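Local coordinates for protein auracyanin-B-2 (Chloroflexus aurantiacus, PDB 1QHQ) that probably serves as a soluble electron acceptor for the membrane-bound alternative complex III, using a single type I blue copper centre, at residues P5-E13 / G106-A114; P113-I121 / M132-P140. One frame throughout, in Å; residues are numbered along the deposited sequence.

Interaction 1 (P5-E13 / G106-A114)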
ATOM      1  N   PRO A   5      -5.447   2.063  -8.477  1.00 15.99           N
ATOM      2  CA  PRO A   5      -5.468   2.386  -7.036  1.00 15.93           C
ATOM      3  C   PRO A   5      -6.863   2.151  -6.504  1.00 14.48           C
ATOM      4  O   PRO A   5      -7.847   2.103  -7.265  1.00 16.90           O
ATOM      5  CB  PRO A   5      -5.021   3.819  -6.972  1.00 14.53           C
ATOM      6  CG  PRO A   5      -5.253   4.404  -8.323  1.00 14.83           C
ATOM      7  CD  PRO A   5      -5.207   3.253  -9.299  1.00 14.71           C
ATOM      8  N   GLY A   6      -7.017   2.137  -5.191  1.00 12.60           N
ATOM      9  CA  GLY A   6      -8.363   1.881  -4.626  1.00 12.73           C
ATOM     10  C   GLY A   6      -8.238   1.856  -3.096  1.00 14.07           C
ATOM     11  O   GLY A   6      -7.243   2.330  -2.546  1.00 14.76           O
ATOM     12  N   GLY A   7      -9.335   1.476  -2.463  1.00 15.35           N
ATOM     13  CA  GLY A   7      -9.369   1.391  -1.006  1.00 14.02           C
ATOM     14  C   GLY A   7     -10.614   2.070  -0.451  1.00 14.97           C
ATOM     15  O   GLY A   7     -11.190   2.991  -1.006  1.00 15.22           O
ATOM     16  N   SER A   8     -11.004   1.578   0.753  1.00 14.03           N
ATOM     17  CA  SER A   8     -12.174   2.148   1.393  1.00 14.70           C
ATOM     18  C   SER A   8     -12.014   3.618   1.717  1.00 15.73           C
ATOM     19  O   SER A   8     -13.026   4.304   1.826  1.00 15.43           O
ATOM     20  CB  SER A   8     -12.549   1.370   2.664  1.00 13.23           C
ATOM     21  OG  SER A   8     -11.503   1.497   3.635  1.00 19.06           O
ATOM     22  N   ASN A   9     -10.805   4.100   1.948  1.00 13.10           N
ATOM     23  CA  ASN A   9     -10.602   5.471   2.407  1.00 11.23           C
ATOM     24  C   ASN A   9     -10.134   6.416   1.310  1.00  8.89           C
ATOM     25  O   ASN A   9      -9.752   7.553   1.596  1.00 11.68           O
ATOM     26  CB  ASN A   9      -9.565   5.446   3.549  1.00  8.90           C
ATOM     27  CG  ASN A   9     -10.190   4.918   4.847  1.00 12.79           C
ATOM     28  OD1 ASN A   9     -11.062   4.050   4.849  1.00 14.31           O
ATOM     29  ND2 ASN A   9      -9.708   5.453   5.965  1.00 15.70           N
ATOM     30  N   VAL A  10     -10.154   5.952   0.060  1.00 10.10           N
ATOM     31  CA  VAL A  10      -9.764   6.867  -1.047  1.00 10.47           C
ATOM     32  C   VAL A  10     -10.714   8.041  -1.138  1.00 14.63           C
ATOM     33  O   VAL A  10     -11.925   7.842  -0.996  1.00 13.79           O
ATOM     34  CB  VAL A  10      -9.762   6.102  -2.384  1.00 14.54           C
ATOM     35  CG1 VAL A  10      -9.628   7.004  -3.580  1.00 18.02           C
ATOM     36  CG2 VAL A  10      -8.557   5.147  -2.316  1.00 11.82           C
ATOM     37  N   VAL A  11     -10.170   9.234  -1.330  1.00 12.02           N
ATOM     38  CA  VAL A  11     -11.023  10.427  -1.483  1.00 12.07           C
ATOM     39  C   VAL A  11     -10.465  11.274  -2.617  1.00 13.29           C
ATOM     40  O   VAL A  11      -9.259  11.271  -2.897  1.00 12.98           O
ATOM     41  CB  VAL A  11     -11.111  11.270  -0.209  1.00 13.74           C
ATOM     42  CG1 VAL A  11     -11.905  10.617   0.905  1.00 14.62           C
ATOM     43  CG2 VAL A  11      -9.752  11.712   0.284  1.00 12.72           C
ATOM     44  N   ASN A  12     -11.352  12.011  -3.284  1.00 13.84           N
ATOM     45  CA  ASN A  12     -10.950  13.005  -4.274  1.00 13.75           C
ATOM     46  C   ASN A  12     -10.948  14.370  -3.608  1.00 12.76           C
ATOM     47  O   ASN A  12     -11.860  15.206  -3.715  1.00 13.06           O
ATOM     48  CB  ASN A  12     -11.922  12.971  -5.466  1.00 12.20           C
ATOM     49  CG  ASN A  12     -11.500  11.929  -6.498  0.50 11.03           C
ATOM     50  OD1 ASN A  12     -10.310  11.787  -6.746  0.50  8.29           O
ATOM     51  ND2 ASN A  12     -12.437  11.207  -7.090  0.50 13.26           N
ATOM     52  N   GLU A  13      -9.950  14.580  -2.748  1.00 11.54           N
ATOM     53  CA  GLU A  13      -9.771  15.794  -1.992  1.00 10.23           C
ATOM     54  C   GLU A  13      -8.331  16.276  -2.093  1.00 14.93           C
ATOM     55  O   GLU A  13      -7.435  15.462  -2.357  1.00 12.11           O
ATOM     56  CB  GLU A  13     -10.096  15.572  -0.495  1.00 12.12           C
ATOM     57  CG  GLU A  13     -11.601  15.354  -0.310  0.50 10.94           C
ATOM     58  CD  GLU A  13     -12.002  15.120   1.129  0.50 12.65           C
ATOM     59  OE1 GLU A  13     -11.759  16.010   1.966  0.50 18.32           O
ATOM     60  OE2 GLU A  13     -12.694  14.121   1.383  0.50 16.04           O
ATOM     61  N   GLY A 106       3.367   5.569  -8.767  1.00  8.57           N
ATOM     62  CA  GLY A 106       1.879   5.680  -8.717  1.00  8.52           C
ATOM     63  C   GLY A 106       1.497   6.203  -7.335  1.00  9.51           C
ATOM     64  O   GLY A 106       2.184   5.984  -6.345  1.00  9.03           O
ATOM     65  N   SER A 107       0.369   6.921  -7.311  1.00 10.80           N
ATOM     66  CA  SER A 107      -0.035   7.474  -5.994  1.00  9.88           C
ATOM     67  C   SER A 107      -1.382   6.895  -5.591  1.00  9.35           C
ATOM     68  O   SER A 107      -2.178   6.425  -6.394  1.00 11.07           O
ATOM     69  CB  SER A 107      -0.143   9.002  -6.080  1.00 12.18           C
ATOM     70  OG  SER A 107       1.118   9.569  -6.442  1.00 13.46           O
ATOM     71  N   VAL A 108      -1.698   7.162  -4.300  1.00  8.47           N
ATOM     72  CA  VAL A 108      -3.073   6.967  -3.826  1.00  6.69           C
ATOM     73  C   VAL A 108      -3.404   8.098  -2.833  1.00 10.25           C
ATOM     74  O   VAL A 108      -2.543   8.471  -2.071  1.00  8.90           O
ATOM     75  CB  VAL A 108      -3.334   5.600  -3.246  1.00  9.97           C
ATOM     76  CG1 VAL A 108      -2.468   5.262  -2.050  1.00 11.49           C
ATOM     77  CG2 VAL A 108      -4.815   5.385  -2.927  1.00 11.28           C
ATOM     78  N   THR A 109      -4.601   8.657  -2.980  1.00  9.58           N
ATOM     79  CA  THR A 109      -4.982   9.789  -2.098  1.00  8.54           C
ATOM     80  C   THR A 109      -6.134   9.313  -1.232  1.00  9.21           C
ATOM     81  O   THR A 109      -7.147   8.816  -1.746  1.00  8.96           O
ATOM     82  CB  THR A 109      -5.411  11.000  -2.911  1.00  7.19           C
ATOM     83  OG1 THR A 109      -4.259  11.484  -3.665  1.00 10.24           O
ATOM     84  CG2 THR A 109      -5.890  12.149  -1.990  1.00  9.47           C
ATOM     85  N   PHE A 110      -5.928   9.376   0.077  1.00  7.87           N
ATOM     86  CA  PHE A 110      -6.862   8.772   1.000  1.00  8.63           C
ATOM     87  C   PHE A 110      -6.970   9.584   2.286  1.00  9.60           C
ATOM     88  O   PHE A 110      -6.030  10.273   2.671  1.00 10.26           O
ATOM     89  CB  PHE A 110      -6.518   7.312   1.293  1.00 10.95           C
ATOM     90  CG  PHE A 110      -5.219   7.117   2.036  1.00  9.41           C
ATOM     91  CD1 PHE A 110      -4.008   7.204   1.384  1.00 10.10           C
ATOM     92  CD2 PHE A 110      -5.220   6.857   3.402  1.00  9.81           C
ATOM     93  CE1 PHE A 110      -2.827   7.034   2.078  1.00 10.82           C
ATOM     94  CE2 PHE A 110      -4.045   6.725   4.110  1.00  9.81           C
ATOM     95  CZ  PHE A 110      -2.824   6.751   3.423  1.00 13.37           C
ATOM     96  N   ARG A 111      -8.054   9.328   3.015  1.00 10.37           N
ATOM     97  CA  ARG A 111      -8.187   9.884   4.367  1.00 11.80           C
ATOM     98  C   ARG A 111      -7.647   8.847   5.360  1.00 10.31           C
ATOM     99  O   ARG A 111      -8.046   7.693   5.353  1.00 12.30           O
ATOM    100  CB  ARG A 111      -9.649  10.222   4.683  1.00 15.23           C
ATOM    101  CG  ARG A 111      -9.789  10.896   6.059  0.50 15.80           C
ATOM    102  CD  ARG A 111     -11.214  11.409   6.252  0.50 17.55           C
ATOM    103  NE  ARG A 111     -11.576  12.373   5.210  0.50 18.87           N
ATOM    104  CZ  ARG A 111     -11.309  13.671   5.282  0.50 16.36           C
ATOM    105  NH1 ARG A 111     -10.647  14.136   6.344  0.50 16.49           N
ATOM    106  NH2 ARG A 111     -11.630  14.509   4.316  0.50 15.54           N
ATOM    107  N   THR A 112      -6.659   9.283   6.135  1.00 11.17           N
ATOM    108  CA  THR A 112      -6.111   8.320   7.127  1.00  9.61           C
ATOM    109  C   THR A 112      -7.208   7.921   8.111  1.00 12.07           C
ATOM    110  O   THR A 112      -8.128   8.701   8.387  1.00 10.00           O
ATOM    111  CB  THR A 112      -4.949   8.968   7.871  1.00 11.74           C
ATOM    112  OG1 THR A 112      -5.441  10.206   8.433  1.00 11.03           O
ATOM    113  CG2 THR A 112      -3.780   9.306   6.942  1.00 10.98           C
ATOM    114  N   PRO A 113      -7.116   6.723   8.654  1.00 11.34           N
ATOM    115  CA  PRO A 113      -8.045   6.188   9.620  1.00  8.88           C
ATOM    116  C   PRO A 113      -7.861   6.774  11.012  1.00 10.90           C
ATOM    117  O   PRO A 113      -7.166   7.789  11.175  1.00 10.81           O
ATOM    118  CB  PRO A 113      -7.712   4.679   9.595  1.00 11.74           C
ATOM    119  CG  PRO A 113      -6.214   4.703   9.405  1.00 10.62           C
ATOM    120  CD  PRO A 113      -6.011   5.770   8.338  1.00 11.56           C
ATOM    121  N   ALA A 114      -8.548   6.215  12.002  1.00 10.79           N
ATOM    122  CA  ALA A 114      -8.435   6.735  13.400  1.00 11.23           C
ATOM    123  C   ALA A 114      -7.063   6.469  13.965  1.00 11.38           C
ATOM    124  O   ALA A 114      -6.329   5.603  13.420  1.00 12.09           O
ATOM    125  CB  ALA A 114      -9.460   5.897  14.208  1.00 13.83           C
TER
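Val-10 and Phe-110 form a single backbone bridge, their CA atoms 4.0 Å apart, with one hydrogen bond on each flank. Arg-111 N donates to Asn-9 O at 2.8 Å. Val-11 N donates to Thr-109 O at 3.1 Å. Asn-9 adds a third bond from its side chain. Its CG lies beside the backbone N (chi1 -75°), which carries the amide over to the strand. There ND2 gives a fairly straight bond to Arg-111 O at 2.9 Å, with the acceptor close to the amide plane. The other end of the amide, OD1, accepts from Ser-8 OG, and this fixes the flip of the group. An alanine here has no amide to give, which would probably leave Arg-111 O without its side-chain donor and the turn less firmly tied to the strand. Val-10 CG2 meets Val-108 CG2 at 3.8 Å, the two side chains crossing at about a right angle. Glu-13 and Arg-111 form a salt bridge, Arg-111 NH2 to Glu-13 OE1 at 2.8 Å. NH2 also bonds to OE2, which lies near the guanidinium plane, and the carboxylate is turned 42° from that plane. Both residues have a second conformer, so this bridge may not be constant. Asn-9 also makes a backbone hydrogen bond to Leu-94. Residues 5-13 thus lie between the outermost strands 104-111 and 93-96 of the two sheets, closing one edge of the cupredoxin beta-sandwich.

Interaction 2 (P113-I121 / M132-P140)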
ATOM      1  N   PRO A 113      -7.116   6.723   8.654  1.00 11.34           N
ATOM      2  CA  PRO A 113      -8.045   6.188   9.620  1.00  8.88           C
ATOM      3  C   PRO A 113      -7.861   6.774  11.012  1.00 10.90           C
ATOM      4  O   PRO A 113      -7.166   7.789  11.175  1.00 10.81           O
ATOM      5  CB  PRO A 113      -7.712   4.679   9.595  1.00 11.74           C
ATOM      6  CG  PRO A 113      -6.214   4.703   9.405  1.00 10.62           C
ATOM      7  CD  PRO A 113      -6.011   5.770   8.338  1.00 11.56           C
ATOM      8  N   ALA A 114      -8.548   6.215  12.002  1.00 10.79           N
ATOM      9  CA  ALA A 114      -8.435   6.735  13.400  1.00 11.23           C
ATOM     10  C   ALA A 114      -7.063   6.469  13.965  1.00 11.38           C
ATOM     11  O   ALA A 114      -6.329   5.603  13.420  1.00 12.09           O
ATOM     12  CB  ALA A 114      -9.460   5.897  14.208  1.00 13.83           C
ATOM     13  N   PRO A 115      -6.674   7.072  15.050  1.00 10.86           N
ATOM     14  CA  PRO A 115      -5.378   6.855  15.674  1.00 10.25           C
ATOM     15  C   PRO A 115      -5.231   5.378  15.952  1.00  9.44           C
ATOM     16  O   PRO A 115      -6.202   4.681  16.300  1.00 11.85           O
ATOM     17  CB  PRO A 115      -5.466   7.643  17.001  1.00 10.21           C
ATOM     18  CG  PRO A 115      -6.377   8.800  16.590  1.00 11.36           C
ATOM     19  CD  PRO A 115      -7.471   8.087  15.801  1.00  9.47           C
ATOM     20  N   GLY A 116      -4.019   4.823  15.706  1.00  9.55           N
ATOM     21  CA  GLY A 116      -3.825   3.397  15.912  1.00 10.83           C
ATOM     22  C   GLY A 116      -2.598   2.987  15.031  1.00  9.55           C
ATOM     23  O   GLY A 116      -1.928   3.856  14.535  1.00 10.58           O
ATOM     24  N   THR A 117      -2.417   1.693  14.992  1.00  9.86           N
ATOM     25  CA  THR A 117      -1.263   1.134  14.242  1.00 10.80           C
ATOM     26  C   THR A 117      -1.814   0.166  13.200  1.00  8.94           C
ATOM     27  O   THR A 117      -2.760  -0.570  13.377  1.00 11.04           O
ATOM     28  CB  THR A 117      -0.355   0.400  15.223  1.00 10.58           C
ATOM     29  OG1 THR A 117       0.172   1.349  16.159  0.50  8.93           O
ATOM     30  CG2 THR A 117       0.817  -0.285  14.530  0.50  7.30           C
ATOM     31  N   TYR A 118      -1.231   0.292  11.995  1.00  9.63           N
ATOM     32  CA  TYR A 118      -1.779  -0.366  10.823  1.00 11.15           C
ATOM     33  C   TYR A 118      -0.605  -0.870   9.952  1.00 11.61           C
ATOM     34  O   TYR A 118       0.391  -0.152   9.838  1.00 13.23           O
ATOM     35  CB  TYR A 118      -2.537   0.669   9.958  1.00 10.88           C
ATOM     36  CG  TYR A 118      -3.692   1.327  10.694  1.00 10.39           C
ATOM     37  CD1 TYR A 118      -3.477   2.476  11.449  1.00 12.26           C
ATOM     38  CD2 TYR A 118      -4.973   0.842  10.526  1.00 10.09           C
ATOM     39  CE1 TYR A 118      -4.560   3.059  12.112  1.00 10.87           C
ATOM     40  CE2 TYR A 118      -6.063   1.467  11.132  1.00 13.16           C
ATOM     41  CZ  TYR A 118      -5.806   2.550  11.941  1.00 11.11           C
ATOM     42  OH  TYR A 118      -6.900   3.179  12.560  1.00 11.49           O
ATOM     43  N   LEU A 119      -0.758  -2.042   9.385  1.00 11.34           N
ATOM     44  CA  LEU A 119       0.313  -2.483   8.460  1.00 12.72           C
ATOM     45  C   LEU A 119       0.036  -1.942   7.060  1.00  9.90           C
ATOM     46  O   LEU A 119      -1.110  -1.868   6.624  1.00  9.46           O
ATOM     47  CB  LEU A 119       0.312  -4.011   8.356  1.00 12.97           C
ATOM     48  CG  LEU A 119       0.924  -4.775   9.517  1.00 16.41           C
ATOM     49  CD1 LEU A 119       0.827  -6.285   9.211  1.00 18.12           C
ATOM     50  CD2 LEU A 119       2.357  -4.390   9.766  1.00 18.05           C
ATOM     51  N   TYR A 120       1.135  -1.674   6.355  1.00  8.18           N
ATOM     52  CA  TYR A 120       1.076  -1.511   4.905  1.00  8.99           C
ATOM     53  C   TYR A 120       1.944  -2.683   4.319  1.00  9.27           C
ATOM     54  O   TYR A 120       2.909  -3.068   4.976  1.00 10.11           O
ATOM     55  CB  TYR A 120       1.533  -0.206   4.381  1.00  8.10           C
ATOM     56  CG  TYR A 120       2.869   0.309   4.824  1.00  7.85           C
ATOM     57  CD1 TYR A 120       2.955   1.111   6.003  1.00  8.15           C
ATOM     58  CD2 TYR A 120       4.046   0.073   4.113  1.00  7.94           C
ATOM     59  CE1 TYR A 120       4.163   1.630   6.368  1.00  8.50           C
ATOM     60  CE2 TYR A 120       5.249   0.590   4.516  1.00  8.92           C
ATOM     61  CZ  TYR A 120       5.313   1.379   5.658  1.00  9.40           C
ATOM     62  OH  TYR A 120       6.513   1.883   6.080  1.00 10.58           O
ATOM     63  N   ILE A 121       1.485  -3.220   3.225  1.00 10.85           N
ATOM     64  CA  ILE A 121       2.182  -4.369   2.618  1.00 10.47           C
ATOM     65  C   ILE A 121       2.219  -4.162   1.118  1.00 11.41           C
ATOM     66  O   ILE A 121       1.557  -3.301   0.532  1.00  9.21           O
ATOM     67  CB  ILE A 121       1.409  -5.709   2.865  1.00 12.90           C
ATOM     68  CG1 ILE A 121       0.057  -5.699   2.228  1.00 12.59           C
ATOM     69  CG2 ILE A 121       1.324  -5.963   4.382  1.00 11.67           C
ATOM     70  CD1 ILE A 121      -0.789  -6.969   2.451  1.00  9.76           C
ATOM     71  N   MET A 132       7.822  -7.916   2.823  1.00 12.38           N
ATOM     72  CA  MET A 132       7.589  -6.566   2.251  1.00 11.17           C
ATOM     73  C   MET A 132       6.338  -5.959   2.923  1.00 11.69           C
ATOM     74  O   MET A 132       5.229  -6.097   2.474  1.00  9.49           O
ATOM     75  CB  MET A 132       7.391  -6.615   0.750  1.00 11.34           C
ATOM     76  CG  MET A 132       7.351  -5.134   0.194  1.00  9.13           C
ATOM     77  SD  MET A 132       7.835  -5.183  -1.571  1.00 11.99           S
ATOM     78  CE  MET A 132       7.607  -3.397  -1.920  1.00 10.26           C
ATOM     79  N   LYS A 133       6.664  -5.272   4.016  1.00 13.54           N
ATOM     80  CA  LYS A 133       5.579  -4.689   4.853  1.00 12.49           C
ATOM     81  C   LYS A 133       6.232  -3.551   5.642  1.00 12.80           C
ATOM     82  O   LYS A 133       7.431  -3.499   5.758  1.00 12.97           O
ATOM     83  CB  LYS A 133       5.000  -5.721   5.761  1.00 14.58           C
ATOM     84  CG  LYS A 133       5.926  -6.338   6.802  1.00 17.67           C
ATOM     85  CD  LYS A 133       5.096  -7.365   7.587  1.00 22.81           C
ATOM     86  CE  LYS A 133       5.987  -8.376   8.293  1.00 25.49           C
ATOM     87  NZ  LYS A 133       5.128  -9.559   8.708  1.00 29.36           N
ATOM     88  N   GLY A 134       5.372  -2.796   6.336  1.00 11.19           N
ATOM     89  CA  GLY A 134       5.904  -1.719   7.210  1.00 10.70           C
ATOM     90  C   GLY A 134       4.701  -1.307   8.109  1.00  9.82           C
ATOM     91  O   GLY A 134       3.595  -1.805   7.902  1.00 10.32           O
ATOM     92  N   THR A 135       5.005  -0.478   9.078  1.00 11.52           N
ATOM     93  CA  THR A 135       3.971  -0.104  10.045  1.00 11.10           C
ATOM     94  C   THR A 135       3.660   1.398   9.919  1.00  9.07           C
ATOM     95  O   THR A 135       4.549   2.218  10.029  1.00  9.20           O
ATOM     96  CB  THR A 135       4.465  -0.397  11.472  1.00 10.56           C
ATOM     97  OG1 THR A 135       4.616  -1.832  11.615  1.00 14.74           O
ATOM     98  CG2 THR A 135       3.447   0.081  12.503  1.00 11.89           C
ATOM     99  N   LEU A 136       2.372   1.655   9.733  1.00  9.89           N
ATOM    100  CA  LEU A 136       1.913   3.069   9.774  1.00  9.51           C
ATOM    101  C   LEU A 136       1.354   3.305  11.199  1.00  9.94           C
ATOM    102  O   LEU A 136       0.411   2.629  11.597  1.00  9.92           O
ATOM    103  CB  LEU A 136       0.782   3.289   8.760  1.00  9.77           C
ATOM    104  CG  LEU A 136       0.052   4.661   8.955  1.00  9.22           C
ATOM    105  CD1 LEU A 136       0.991   5.814   8.678  1.00 10.52           C
ATOM    106  CD2 LEU A 136      -1.146   4.706   8.022  1.00  9.52           C
ATOM    107  N   THR A 137       1.903   4.284  11.872  1.00 10.07           N
ATOM    108  CA  THR A 137       1.300   4.724  13.158  1.00 10.36           C
ATOM    109  C   THR A 137       0.521   6.046  12.885  1.00  7.86           C
ATOM    110  O   THR A 137       1.038   6.944  12.301  1.00  9.74           O
ATOM    111  CB  THR A 137       2.363   4.969  14.212  1.00 13.54           C
ATOM    112  OG1 THR A 137       3.030   3.704  14.455  1.00 12.20           O
ATOM    113  CG2 THR A 137       1.695   5.371  15.539  1.00 13.24           C
ATOM    114  N   VAL A 138      -0.772   5.934  13.190  1.00 10.58           N
ATOM    115  CA  VAL A 138      -1.637   7.113  12.947  1.00 10.16           C
ATOM    116  C   VAL A 138      -1.846   7.800  14.304  1.00 10.10           C
ATOM    117  O   VAL A 138      -2.224   7.146  15.271  1.00 10.38           O
ATOM    118  CB  VAL A 138      -2.947   6.669  12.346  1.00 10.60           C
ATOM    119  CG1 VAL A 138      -3.874   7.884  12.161  1.00 13.40           C
ATOM    120  CG2 VAL A 138      -2.705   6.020  10.961  1.00 11.12           C
ATOM    121  N   THR A 139      -1.441   9.036  14.335  1.00 10.07           N
ATOM    122  CA  THR A 139      -1.444   9.799  15.638  1.00 10.95           C
ATOM    123  C   THR A 139      -2.745  10.587  15.710  1.00 11.22           C
ATOM    124  O   THR A 139      -3.604  10.551  14.867  1.00 12.04           O
ATOM    125  CB  THR A 139      -0.239  10.736  15.613  1.00 11.04           C
ATOM    126  OG1 THR A 139      -0.400  11.691  14.534  1.00 11.37           O
ATOM    127  CG2 THR A 139       1.048   9.934  15.365  1.00 13.42           C
ATOM    128  N   PRO A 140      -2.910  11.263  16.895  1.00 10.75           N
ATOM    129  CA  PRO A 140      -4.191  11.924  17.149  1.00 13.63           C
ATOM    130  C   PRO A 140      -4.720  12.819  16.090  1.00 16.46           C
ATOM    131  O   PRO A 140      -4.015  13.650  15.501  1.00 18.44           O
ATOM    132  CB  PRO A 140      -3.976  12.652  18.478  1.00 11.54           C
ATOM    133  CG  PRO A 140      -3.086  11.650  19.202  1.00 10.91           C
ATOM    134  CD  PRO A 140      -2.036  11.352  18.129  1.00 10.59           C
ATOM    135  OXT PRO A 140      -6.000  12.879  15.985  1.00 17.94           O
TER
HETATM  136  O   HOH W   1       3.241   2.330  16.575  1.00 20.69           O
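The Tyr-120 ring lies with one face over Gly-134. The glycine CA is 3.7 Å from the ring centroid and 20° off its normal, a CH-pi contact. CG of Tyr-120 sits between its backbone N and carbonyl carbon (chi1 51°), a setting that swings the ring across to the next strand, where glycine has no side chain to block it. Phe-30 and Trp-59 also meet this ring, and its OH bonds to Gln-32 O. The Tyr-118 ring has Pro-113 CG over one face, 3.3 Å above the plane. Ala-114 O and Leu-136 O lie at its edge. Its OH donates to Ala-114 O at 2.6 Å, four residues back, which is a tyrosine corner as known in Greek-key beta proteins. Val-138 CG2 reaches Tyr-118 CD1 at 3.7 Å, while Val-138 CG1 rests on Pro-113 O at 3.4 Å. Leu-136 CB lies 4.1 Å from Tyr-120 CD1. Six backbone hydrogen bonds join the antiparallel strands in three pairs: Gly-116 with Val-138, Tyr-118 with Leu-136 and Tyr-120 with Gly-134. The bond from Leu-136 N to Tyr-118 O is short, 2.7 Å, and nearly along the C=O axis. On the other side of the hairpin, Leu-119 and Ile-121 pack on helix 66-77. The bonds set the register, and the Tyr-118 and Tyr-120 rings lie on the buried face of the hairpin. This is consistent with a well-ordered frame on either side of the copper-binding loop, with ligand Cys-122 just after one strand and ligand Met-132 just before the other.

How the interactions relate
Interactions 1 and 2 follow one another along the chain, and their centres are 14 Å apart. They share Pro-113 and Ala-114, in the short connection between strand 104-111 and strand 116-121. Beyond this overlap the two contacts do not touch. Strand 104-111 belongs to one sheet of the sandwich and strand 116-121 to the other, so this connection carries the chain between sheets. Their relation to copper differs. Interaction 1 lies away from the metal site. Interaction 2 reaches it at one end, where the nearest atom of the Met-132 side chain is about 3 Å from the copper (II) ion. His-57, Cys-122 and His-127 complete the site.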